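Local coordinates for sulfur oxidation protein soxB (Thermus thermophilus, PDB 2WDD), which probably hydrolyses the sulfur-sulfur bond of a cysteine S-thiosulfonate in the Sox sulfur oxidation pathway, at a site that holds two manganese ions, at residues E395-F400 and R500-A506; L446-S451 and P481-V486; G471-V475 and V486-G492. All blocks are in the same frame, centred on the assembly; numbering follows the deposited sequence.

From the N terminus, the chain first runs through 395-400, whose partner, 500-506, follows about a hundred residues later. Contact 1 therefore closes a long loop by parallel strand pairing. Contacts 2 and 3 both nest inside that loop. Helix segment 446-451 comes next, then 471-475, then 481-486 and 486-492. The segments of contacts 2 and 3 alternate, so these contacts cross, and they share Val486. Contact 3 is a bulged hairpin, and contact 2 holds the end of its connection against helix 439-453. Leu446 packs on Leu472 and Tyr474. Val398 and Tyr502 of contact 1 touch Val491 of contact 3, joining two sheets of the C-terminal 5'-nucleotidase-type domain.

Contact 1. Residues E395-F400 and R500-A506; sequences EVEVVF and RRYLAAA
Val398, Val399 and Phe400 pair in parallel with Ala504, Ala505 and Ala506, respectively. The axes of 398-400 and 501-506 approach to 4.6 Å at 24°. Ala505 N donates to Val398 O (2.9 Å), and Ala505 O accepts Phe400 N (2.8 Å). Leu503 O accepts Glu397 N (2.8 Å) and Val398 N (3.3 Å). From Glu397 (m, t), OE2 accepts Leu503 N and OE1 forms a salt bridge to NH1 of extended Arg500, both at 2.9 Å. Val398 and Phe400, both m, share a face with Ala504 and Ala506: Val398 CG2 lies 3.7 Å from Ala504 CB, which sits at the Phe400 ring edge, 4.0 Å from Phe400 CE2. Val396 and Val399 are t; Val396 CG1 lies 3.9 Å from Ala505 CB, and CG2 4.0 Å from CD2 of Leu503 (t, p). This parallel pair is buried in the C-terminal domain's mixed sheet; the Glu397-Arg500 bridge marks its more open end. Strand 431-438 flanks 501-507, strand 468-470 flanks 398-401, both antiparallel, and helix 380-392 covers Val399 and Ala505.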
# COMPACT_ATOMS: atom_id res chain seq x y z
N GLU A 395 -26.16 12.34 14.50
CA GLU A 395 -25.62 13.55 15.12
C GLU A 395 -24.27 13.97 14.52
O GLU A 395 -23.88 15.14 14.62
CB GLU A 395 -25.47 13.34 16.63
CG GLU A 395 -26.67 12.65 17.27
CD GLU A 395 -26.44 11.16 17.55
OE1 GLU A 395 -26.72 10.73 18.68
OE2 GLU A 395 -26.03 10.42 16.62
N VAL A 396 -23.58 13.03 13.88
CA VAL A 396 -22.26 13.32 13.30
C VAL A 396 -22.34 14.26 12.11
O VAL A 396 -23.10 14.01 11.16
CB VAL A 396 -21.53 12.03 12.92
CG1 VAL A 396 -20.22 12.36 12.19
CG2 VAL A 396 -21.28 11.19 14.16
N GLU A 397 -21.50 15.30 12.14
CA GLU A 397 -21.45 16.30 11.08
C GLU A 397 -20.35 16.07 10.06
O GLU A 397 -20.54 16.37 8.89
CB GLU A 397 -21.35 17.70 11.68
CG GLU A 397 -22.58 18.05 12.51
CD GLU A 397 -22.35 19.19 13.47
OE1 GLU A 397 -22.55 20.34 13.06
OE2 GLU A 397 -22.07 18.93 14.66
N VAL A 398 -19.22 15.55 10.51
CA VAL A 398 -18.10 15.27 9.61
C VAL A 398 -17.50 13.92 9.96
O VAL A 398 -17.28 13.61 11.13
CB VAL A 398 -17.03 16.39 9.67
CG1 VAL A 398 -17.54 17.66 8.99
CG2 VAL A 398 -16.62 16.67 11.12
N VAL A 399 -17.21 13.11 8.94
CA VAL A 399 -16.59 11.80 9.16
C VAL A 399 -15.22 11.81 8.50
O VAL A 399 -15.14 11.96 7.27
CB VAL A 399 -17.43 10.66 8.58
CG1 VAL A 399 -16.76 9.31 8.83
CG2 VAL A 399 -18.88 10.69 9.12
N PHE A 400 -14.16 11.62 9.29
CA PHE A 400 -12.80 11.58 8.75
C PHE A 400 -12.39 10.14 8.51
O PHE A 400 -12.26 9.36 9.45
CB PHE A 400 -11.81 12.21 9.75
CG PHE A 400 -11.97 13.69 9.93
CD1 PHE A 400 -11.10 14.58 9.32
CD2 PHE A 400 -12.97 14.20 10.76
CE1 PHE A 400 -11.22 15.94 9.51
CE2 PHE A 400 -13.10 15.57 10.94
CZ PHE A 400 -12.24 16.44 10.30
N ARG A 500 -17.23 27.23 16.15
CA ARG A 500 -18.30 26.28 16.38
C ARG A 500 -17.74 24.90 16.66
O ARG A 500 -16.72 24.50 16.09
CB ARG A 500 -19.20 26.23 15.14
CG ARG A 500 -20.37 25.25 15.23
CD ARG A 500 -21.12 25.20 13.90
NE ARG A 500 -22.44 24.59 14.00
CZ ARG A 500 -22.66 23.33 14.36
NH1 ARG A 500 -21.65 22.54 14.66
NH2 ARG A 500 -23.90 22.86 14.41
N ARG A 501 -18.40 24.18 17.56
CA ARG A 501 -18.03 22.81 17.90
C ARG A 501 -18.84 21.92 16.96
O ARG A 501 -20.07 22.04 16.89
CB ARG A 501 -18.41 22.48 19.35
CG ARG A 501 -17.51 23.11 20.40
CD ARG A 501 -17.52 22.30 21.69
NE ARG A 501 -18.83 21.69 21.96
CZ ARG A 501 -19.02 20.64 22.76
NH1 ARG A 501 -17.98 20.07 23.36
NH2 ARG A 501 -20.24 20.16 22.94
N TYR A 502 -18.16 21.05 16.23
CA TYR A 502 -18.81 20.14 15.31
C TYR A 502 -18.59 18.72 15.81
O TYR A 502 -17.49 18.39 16.29
CB TYR A 502 -18.17 20.25 13.92
CG TYR A 502 -18.41 21.55 13.20
CD1 TYR A 502 -19.45 21.69 12.30
CD2 TYR A 502 -17.55 22.63 13.39
CE1 TYR A 502 -19.67 22.88 11.63
CE2 TYR A 502 -17.76 23.83 12.72
CZ TYR A 502 -18.82 23.95 11.84
OH TYR A 502 -19.02 25.12 11.15
N LEU A 503 -19.59 17.87 15.68
CA LEU A 503 -19.41 16.47 16.08
C LEU A 503 -18.74 15.74 14.92
O LEU A 503 -19.24 15.72 13.79
CB LEU A 503 -20.72 15.78 16.46
CG LEU A 503 -20.54 14.34 16.95
CD1 LEU A 503 -19.62 14.26 18.17
CD2 LEU A 503 -21.88 13.69 17.25
N ALA A 504 -17.58 15.17 15.22
CA ALA A 504 -16.79 14.47 14.23
C ALA A 504 -16.72 12.99 14.54
O ALA A 504 -16.96 12.56 15.67
CB ALA A 504 -15.38 15.04 14.17
N ALA A 505 -16.37 12.21 13.53
CA ALA A 505 -16.14 10.79 13.72
C ALA A 505 -14.86 10.47 12.96
O ALA A 505 -14.57 11.10 11.96
CB ALA A 505 -17.30 9.96 13.17
N ALA A 506 -14.06 9.55 13.49
CA ALA A 506 -12.81 9.19 12.81
C ALA A 506 -12.42 7.79 13.22
O ALA A 506 -12.73 7.35 14.31
CB ALA A 506 -11.70 10.17 13.20

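Contact 2. Residues L446-S451 and P481-V486; sequences LEDIAS and PTGERV
Glu447 lays its side chain over the loop 481-486 and buries its carboxylate among backbone amides. Its CA-to-CB bond points sideways; chi1 is t, and the bend at chi2 (p) turns the carboxylate to the loop. Glu447 OE2 accepts Gly483 N and Arg485 N, each at 2.9 Å. Glu447 OE1 accepts Val486 N at 2.9 Å. One acidic group thus binds three NH groups of a loop that has no regular structure before Val486. The loop starts with a type II beta turn from Pro481 to Glu484, closed by Glu484 N to Pro481 O at 2.9 Å. Gly483 takes phi 99° and psi -15° at its third position, a conformation that suits glycine. Segment 446-451 is regular alpha helix, with Glu447 CA 5.6 Å from Val486 CA and Ser451 CA 5.7 Å from Thr482 CA. The CA-to-CB bond of Arg485 points toward the helix, and chi1 m with chi2 and chi3 t extends the side chain. Arg485 NH1 donates to Thr482 OG1 at 3.0 Å, NE bonds to Pro478 O, and CD lies 4.0 Å from Ala450 CB. A water links Glu447 O (2.9 Å), Glu447 OE2 (2.6 Å) and Arg485 NH1 (2.9 Å). Val486, chi1 t, sets CG2 3.9 Å from Leu446 CB and 4.3 Å from Ala450 CB. The result is a helix-borne carboxylate fixing a hairpin connection. Helix 439-453 lies against strand 472-476 here, with Leu446 on Leu472, while Val486 opens strand 486-487 and packs on Tyr474.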
# COMPACT_ATOMS: atom_id res chain seq x y z
N LEU A 446 -6.82 19.56 7.87
CA LEU A 446 -6.65 19.49 6.42
C LEU A 446 -5.41 20.24 5.95
O LEU A 446 -4.64 19.74 5.13
CB LEU A 446 -7.90 20.01 5.72
CG LEU A 446 -9.05 19.00 5.82
CD1 LEU A 446 -10.34 19.61 5.30
CD2 LEU A 446 -8.68 17.72 5.05
N GLU A 447 -5.20 21.44 6.49
CA GLU A 447 -4.02 22.24 6.12
C GLU A 447 -2.73 21.50 6.51
O GLU A 447 -1.76 21.51 5.75
CB GLU A 447 -4.09 23.62 6.78
CG GLU A 447 -3.13 24.65 6.22
CD GLU A 447 -3.48 25.10 4.81
OE1 GLU A 447 -4.64 25.49 4.56
OE2 GLU A 447 -2.56 25.12 3.97
N ASP A 448 -2.71 20.88 7.68
CA ASP A 448 -1.53 20.15 8.15
C ASP A 448 -1.24 18.95 7.25
O ASP A 448 -0.09 18.70 6.87
CB ASP A 448 -1.73 19.69 9.60
CG ASP A 448 -1.87 20.85 10.57
OD1 ASP A 448 -1.49 21.98 10.21
OD2 ASP A 448 -2.37 20.63 11.70
N ILE A 449 -2.28 18.21 6.89
CA ILE A 449 -2.06 17.07 6.01
C ILE A 449 -1.54 17.58 4.66
O ILE A 449 -0.60 17.03 4.10
CB ILE A 449 -3.31 16.23 5.81
CG1 ILE A 449 -3.68 15.51 7.11
CG2 ILE A 449 -3.07 15.20 4.70
CD1 ILE A 449 -5.11 15.04 7.14
N ALA A 450 -2.16 18.64 4.15
CA ALA A 450 -1.78 19.21 2.86
C ALA A 450 -0.31 19.62 2.84
O ALA A 450 0.38 19.41 1.84
CB ALA A 450 -2.69 20.38 2.50
N SER A 451 0.17 20.20 3.94
CA SER A 451 1.57 20.62 4.03
C SER A 451 2.52 19.43 3.93
O SER A 451 3.64 19.56 3.41
CB SER A 451 1.81 21.37 5.34
OG SER A 451 1.80 20.48 6.45
N PRO A 481 1.09 28.46 -0.59
CA PRO A 481 2.00 28.31 0.54
C PRO A 481 1.31 27.56 1.67
O PRO A 481 0.08 27.57 1.77
CB PRO A 481 2.25 29.75 0.99
CG PRO A 481 1.83 30.62 -0.12
CD PRO A 481 0.77 29.87 -0.88
N THR A 482 2.11 26.99 2.57
CA THR A 482 1.54 26.36 3.74
C THR A 482 0.69 27.40 4.45
O THR A 482 1.10 28.55 4.61
CB THR A 482 2.63 25.85 4.68
OG1 THR A 482 3.23 24.69 4.10
CG2 THR A 482 2.05 25.50 6.04
N GLY A 483 -0.51 27.00 4.86
CA GLY A 483 -1.45 27.89 5.52
C GLY A 483 -2.50 28.43 4.57
O GLY A 483 -3.53 28.95 5.00
N GLU A 484 -2.25 28.28 3.27
CA GLU A 484 -3.16 28.78 2.25
C GLU A 484 -3.61 27.71 1.25
O GLU A 484 -4.24 28.03 0.24
CB GLU A 484 -2.52 29.96 1.51
CG GLU A 484 -2.07 31.08 2.45
CD GLU A 484 -1.33 32.20 1.74
OE1 GLU A 484 -1.51 32.35 0.51
OE2 GLU A 484 -0.58 32.94 2.41
N ARG A 485 -3.32 26.45 1.53
CA ARG A 485 -3.71 25.38 0.60
C ARG A 485 -5.18 24.99 0.70
O ARG A 485 -5.76 24.52 -0.28
CB ARG A 485 -2.84 24.14 0.76
CG ARG A 485 -1.40 24.35 0.35
CD ARG A 485 -0.65 23.04 0.32
NE ARG A 485 0.71 23.24 -0.16
CZ ARG A 485 1.76 23.43 0.64
NH1 ARG A 485 1.59 23.41 1.96
NH2 ARG A 485 2.96 23.63 0.12
N VAL A 486 -5.75 25.12 1.89
CA VAL A 486 -7.13 24.73 2.12
C VAL A 486 -7.98 25.98 2.29
O VAL A 486 -7.74 26.79 3.19
CB VAL A 486 -7.23 23.79 3.34
CG1 VAL A 486 -8.69 23.46 3.66
CG2 VAL A 486 -6.41 22.53 3.11
O HOH W 1 -0.77 23.31 3.67

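Contact 3. Residues G471-V475 and V486-G492; sequences GLRYV and VREVEVG
Gly471, at phi 109°, leads into strand 472-475, and its O accepts Gly492 N at 3.1 Å. Leu472 (t, t) is a non-hydrogen-bonded antiparallel pair with Val491, CA to CA 4.4 Å. Leu472 CD1 lies 3.7 Å from Val489 CG1, on the buried face. Arg473 is a hydrogen-bonded pair with Glu490: Arg473 N to Glu490 O is 2.9 Å, and Glu490 N to Arg473 O is 2.8 Å. Their side chains share the other face, but Arg473 NE and Glu490 OE1, 4.4 Å apart, are too far for a salt bridge. Tyr474, chi1 p, sets CD1 3.9 Å from Val486 CG1 and CB 4.0 Å from Val489 CG2. Val475 then pairs with Arg487, its N to Arg487 O and its O to Arg487 N both at 2.9 Å. The register has shifted by one, which marks a beta bulge. The extra residue lies at the corner made by Glu488 (phi 45°, psi 50°). The strands 472-475 and 489-491 run at 170°, 4.7 Å apart. This is a bulged antiparallel hairpin. Strand 548-550 lines the other edge of 472-476 in parallel, strand 494-495 pairs antiparallel with 489-491, and helix 439-453 covers Leu472 and Val486.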
# COMPACT_ATOMS: atom_id res chain seq x y z
N GLY A 471 -19.16 15.19 4.68
CA GLY A 471 -19.94 16.22 5.36
C GLY A 471 -19.34 17.61 5.17
O GLY A 471 -19.91 18.62 5.57
N LEU A 472 -18.18 17.65 4.52
CA LEU A 472 -17.47 18.88 4.29
C LEU A 472 -17.11 19.00 2.81
O LEU A 472 -17.04 17.99 2.08
CB LEU A 472 -16.20 18.85 5.16
CG LEU A 472 -15.01 19.77 4.97
CD1 LEU A 472 -14.25 19.86 6.29
CD2 LEU A 472 -14.11 19.23 3.88
N ARG A 473 -16.91 20.24 2.36
CA ARG A 473 -16.48 20.54 1.00
C ARG A 473 -15.40 21.62 1.13
O ARG A 473 -15.46 22.45 2.04
CB ARG A 473 -17.65 21.08 0.17
CG ARG A 473 -18.50 20.01 -0.48
CD ARG A 473 -19.78 20.58 -1.08
NE ARG A 473 -19.52 21.56 -2.13
CZ ARG A 473 -19.61 21.31 -3.43
NH1 ARG A 473 -19.93 20.09 -3.85
NH2 ARG A 473 -19.38 22.27 -4.32
N TYR A 474 -14.41 21.59 0.25
CA TYR A 474 -13.35 22.58 0.31
C TYR A 474 -12.64 22.74 -1.02
O TYR A 474 -12.87 21.98 -1.96
CB TYR A 474 -12.33 22.26 1.43
CG TYR A 474 -11.44 21.04 1.20
CD1 TYR A 474 -10.10 21.19 0.86
CD2 TYR A 474 -11.92 19.75 1.44
CE1 TYR A 474 -9.26 20.09 0.71
CE2 TYR A 474 -11.09 18.64 1.28
CZ TYR A 474 -9.77 18.81 0.90
OH TYR A 474 -8.96 17.70 0.72
N VAL A 475 -11.83 23.79 -1.10
CA VAL A 475 -11.03 24.07 -2.28
C VAL A 475 -9.59 23.84 -1.86
O VAL A 475 -9.17 24.27 -0.78
CB VAL A 475 -11.22 25.52 -2.78
CG1 VAL A 475 -10.27 25.82 -3.91
CG2 VAL A 475 -12.66 25.75 -3.22
N VAL A 486 -5.75 25.12 1.89
CA VAL A 486 -7.13 24.73 2.12
C VAL A 486 -7.98 25.98 2.29
O VAL A 486 -7.74 26.79 3.19
CB VAL A 486 -7.23 23.79 3.34
CG1 VAL A 486 -8.69 23.46 3.66
CG2 VAL A 486 -6.41 22.53 3.11
N ARG A 487 -8.96 26.15 1.40
CA ARG A 487 -9.83 27.31 1.50
C ARG A 487 -11.29 27.00 1.22
O ARG A 487 -11.65 25.89 0.85
CB ARG A 487 -9.33 28.46 0.61
CG ARG A 487 -9.12 28.10 -0.85
CD ARG A 487 -9.06 29.36 -1.70
NE ARG A 487 -8.39 29.15 -2.98
CZ ARG A 487 -8.72 29.78 -4.10
NH1 ARG A 487 -9.72 30.65 -4.10
NH2 ARG A 487 -8.05 29.54 -5.22
N GLU A 488 -12.13 28.01 1.44
CA GLU A 488 -13.57 27.88 1.25
C GLU A 488 -14.15 26.59 1.83
O GLU A 488 -14.88 25.86 1.15
CB GLU A 488 -13.89 27.97 -0.24
CG GLU A 488 -13.30 29.19 -0.91
CD GLU A 488 -14.21 29.76 -1.97
OE1 GLU A 488 -14.62 30.93 -1.83
OE2 GLU A 488 -14.52 29.04 -2.94
N VAL A 489 -13.83 26.31 3.09
CA VAL A 489 -14.35 25.12 3.75
C VAL A 489 -15.80 25.34 4.12
O VAL A 489 -16.15 26.34 4.73
CB VAL A 489 -13.54 24.74 5.00
CG1 VAL A 489 -14.09 23.44 5.59
CG2 VAL A 489 -12.06 24.63 4.70
N GLU A 490 -16.64 24.37 3.77
CA GLU A 490 -18.06 24.43 4.13
C GLU A 490 -18.44 23.11 4.75
O GLU A 490 -17.99 22.06 4.30
CB GLU A 490 -18.93 24.66 2.89
CG GLU A 490 -18.71 25.99 2.19
CD GLU A 490 -19.67 26.20 1.04
OE1 GLU A 490 -19.95 25.23 0.30
OE2 GLU A 490 -20.15 27.34 0.87
N VAL A 491 -19.26 23.17 5.79
CA VAL A 491 -19.75 21.98 6.46
C VAL A 491 -21.27 22.03 6.39
O VAL A 491 -21.88 22.99 6.84
CB VAL A 491 -19.27 21.91 7.93
CG1 VAL A 491 -19.90 20.72 8.63
CG2 VAL A 491 -17.74 21.83 8.00
N GLY A 492 -21.87 20.99 5.83
CA GLY A 492 -23.32 20.92 5.71
C GLY A 492 -23.90 22.11 4.97
O GLY A 492 -24.92 22.67 5.38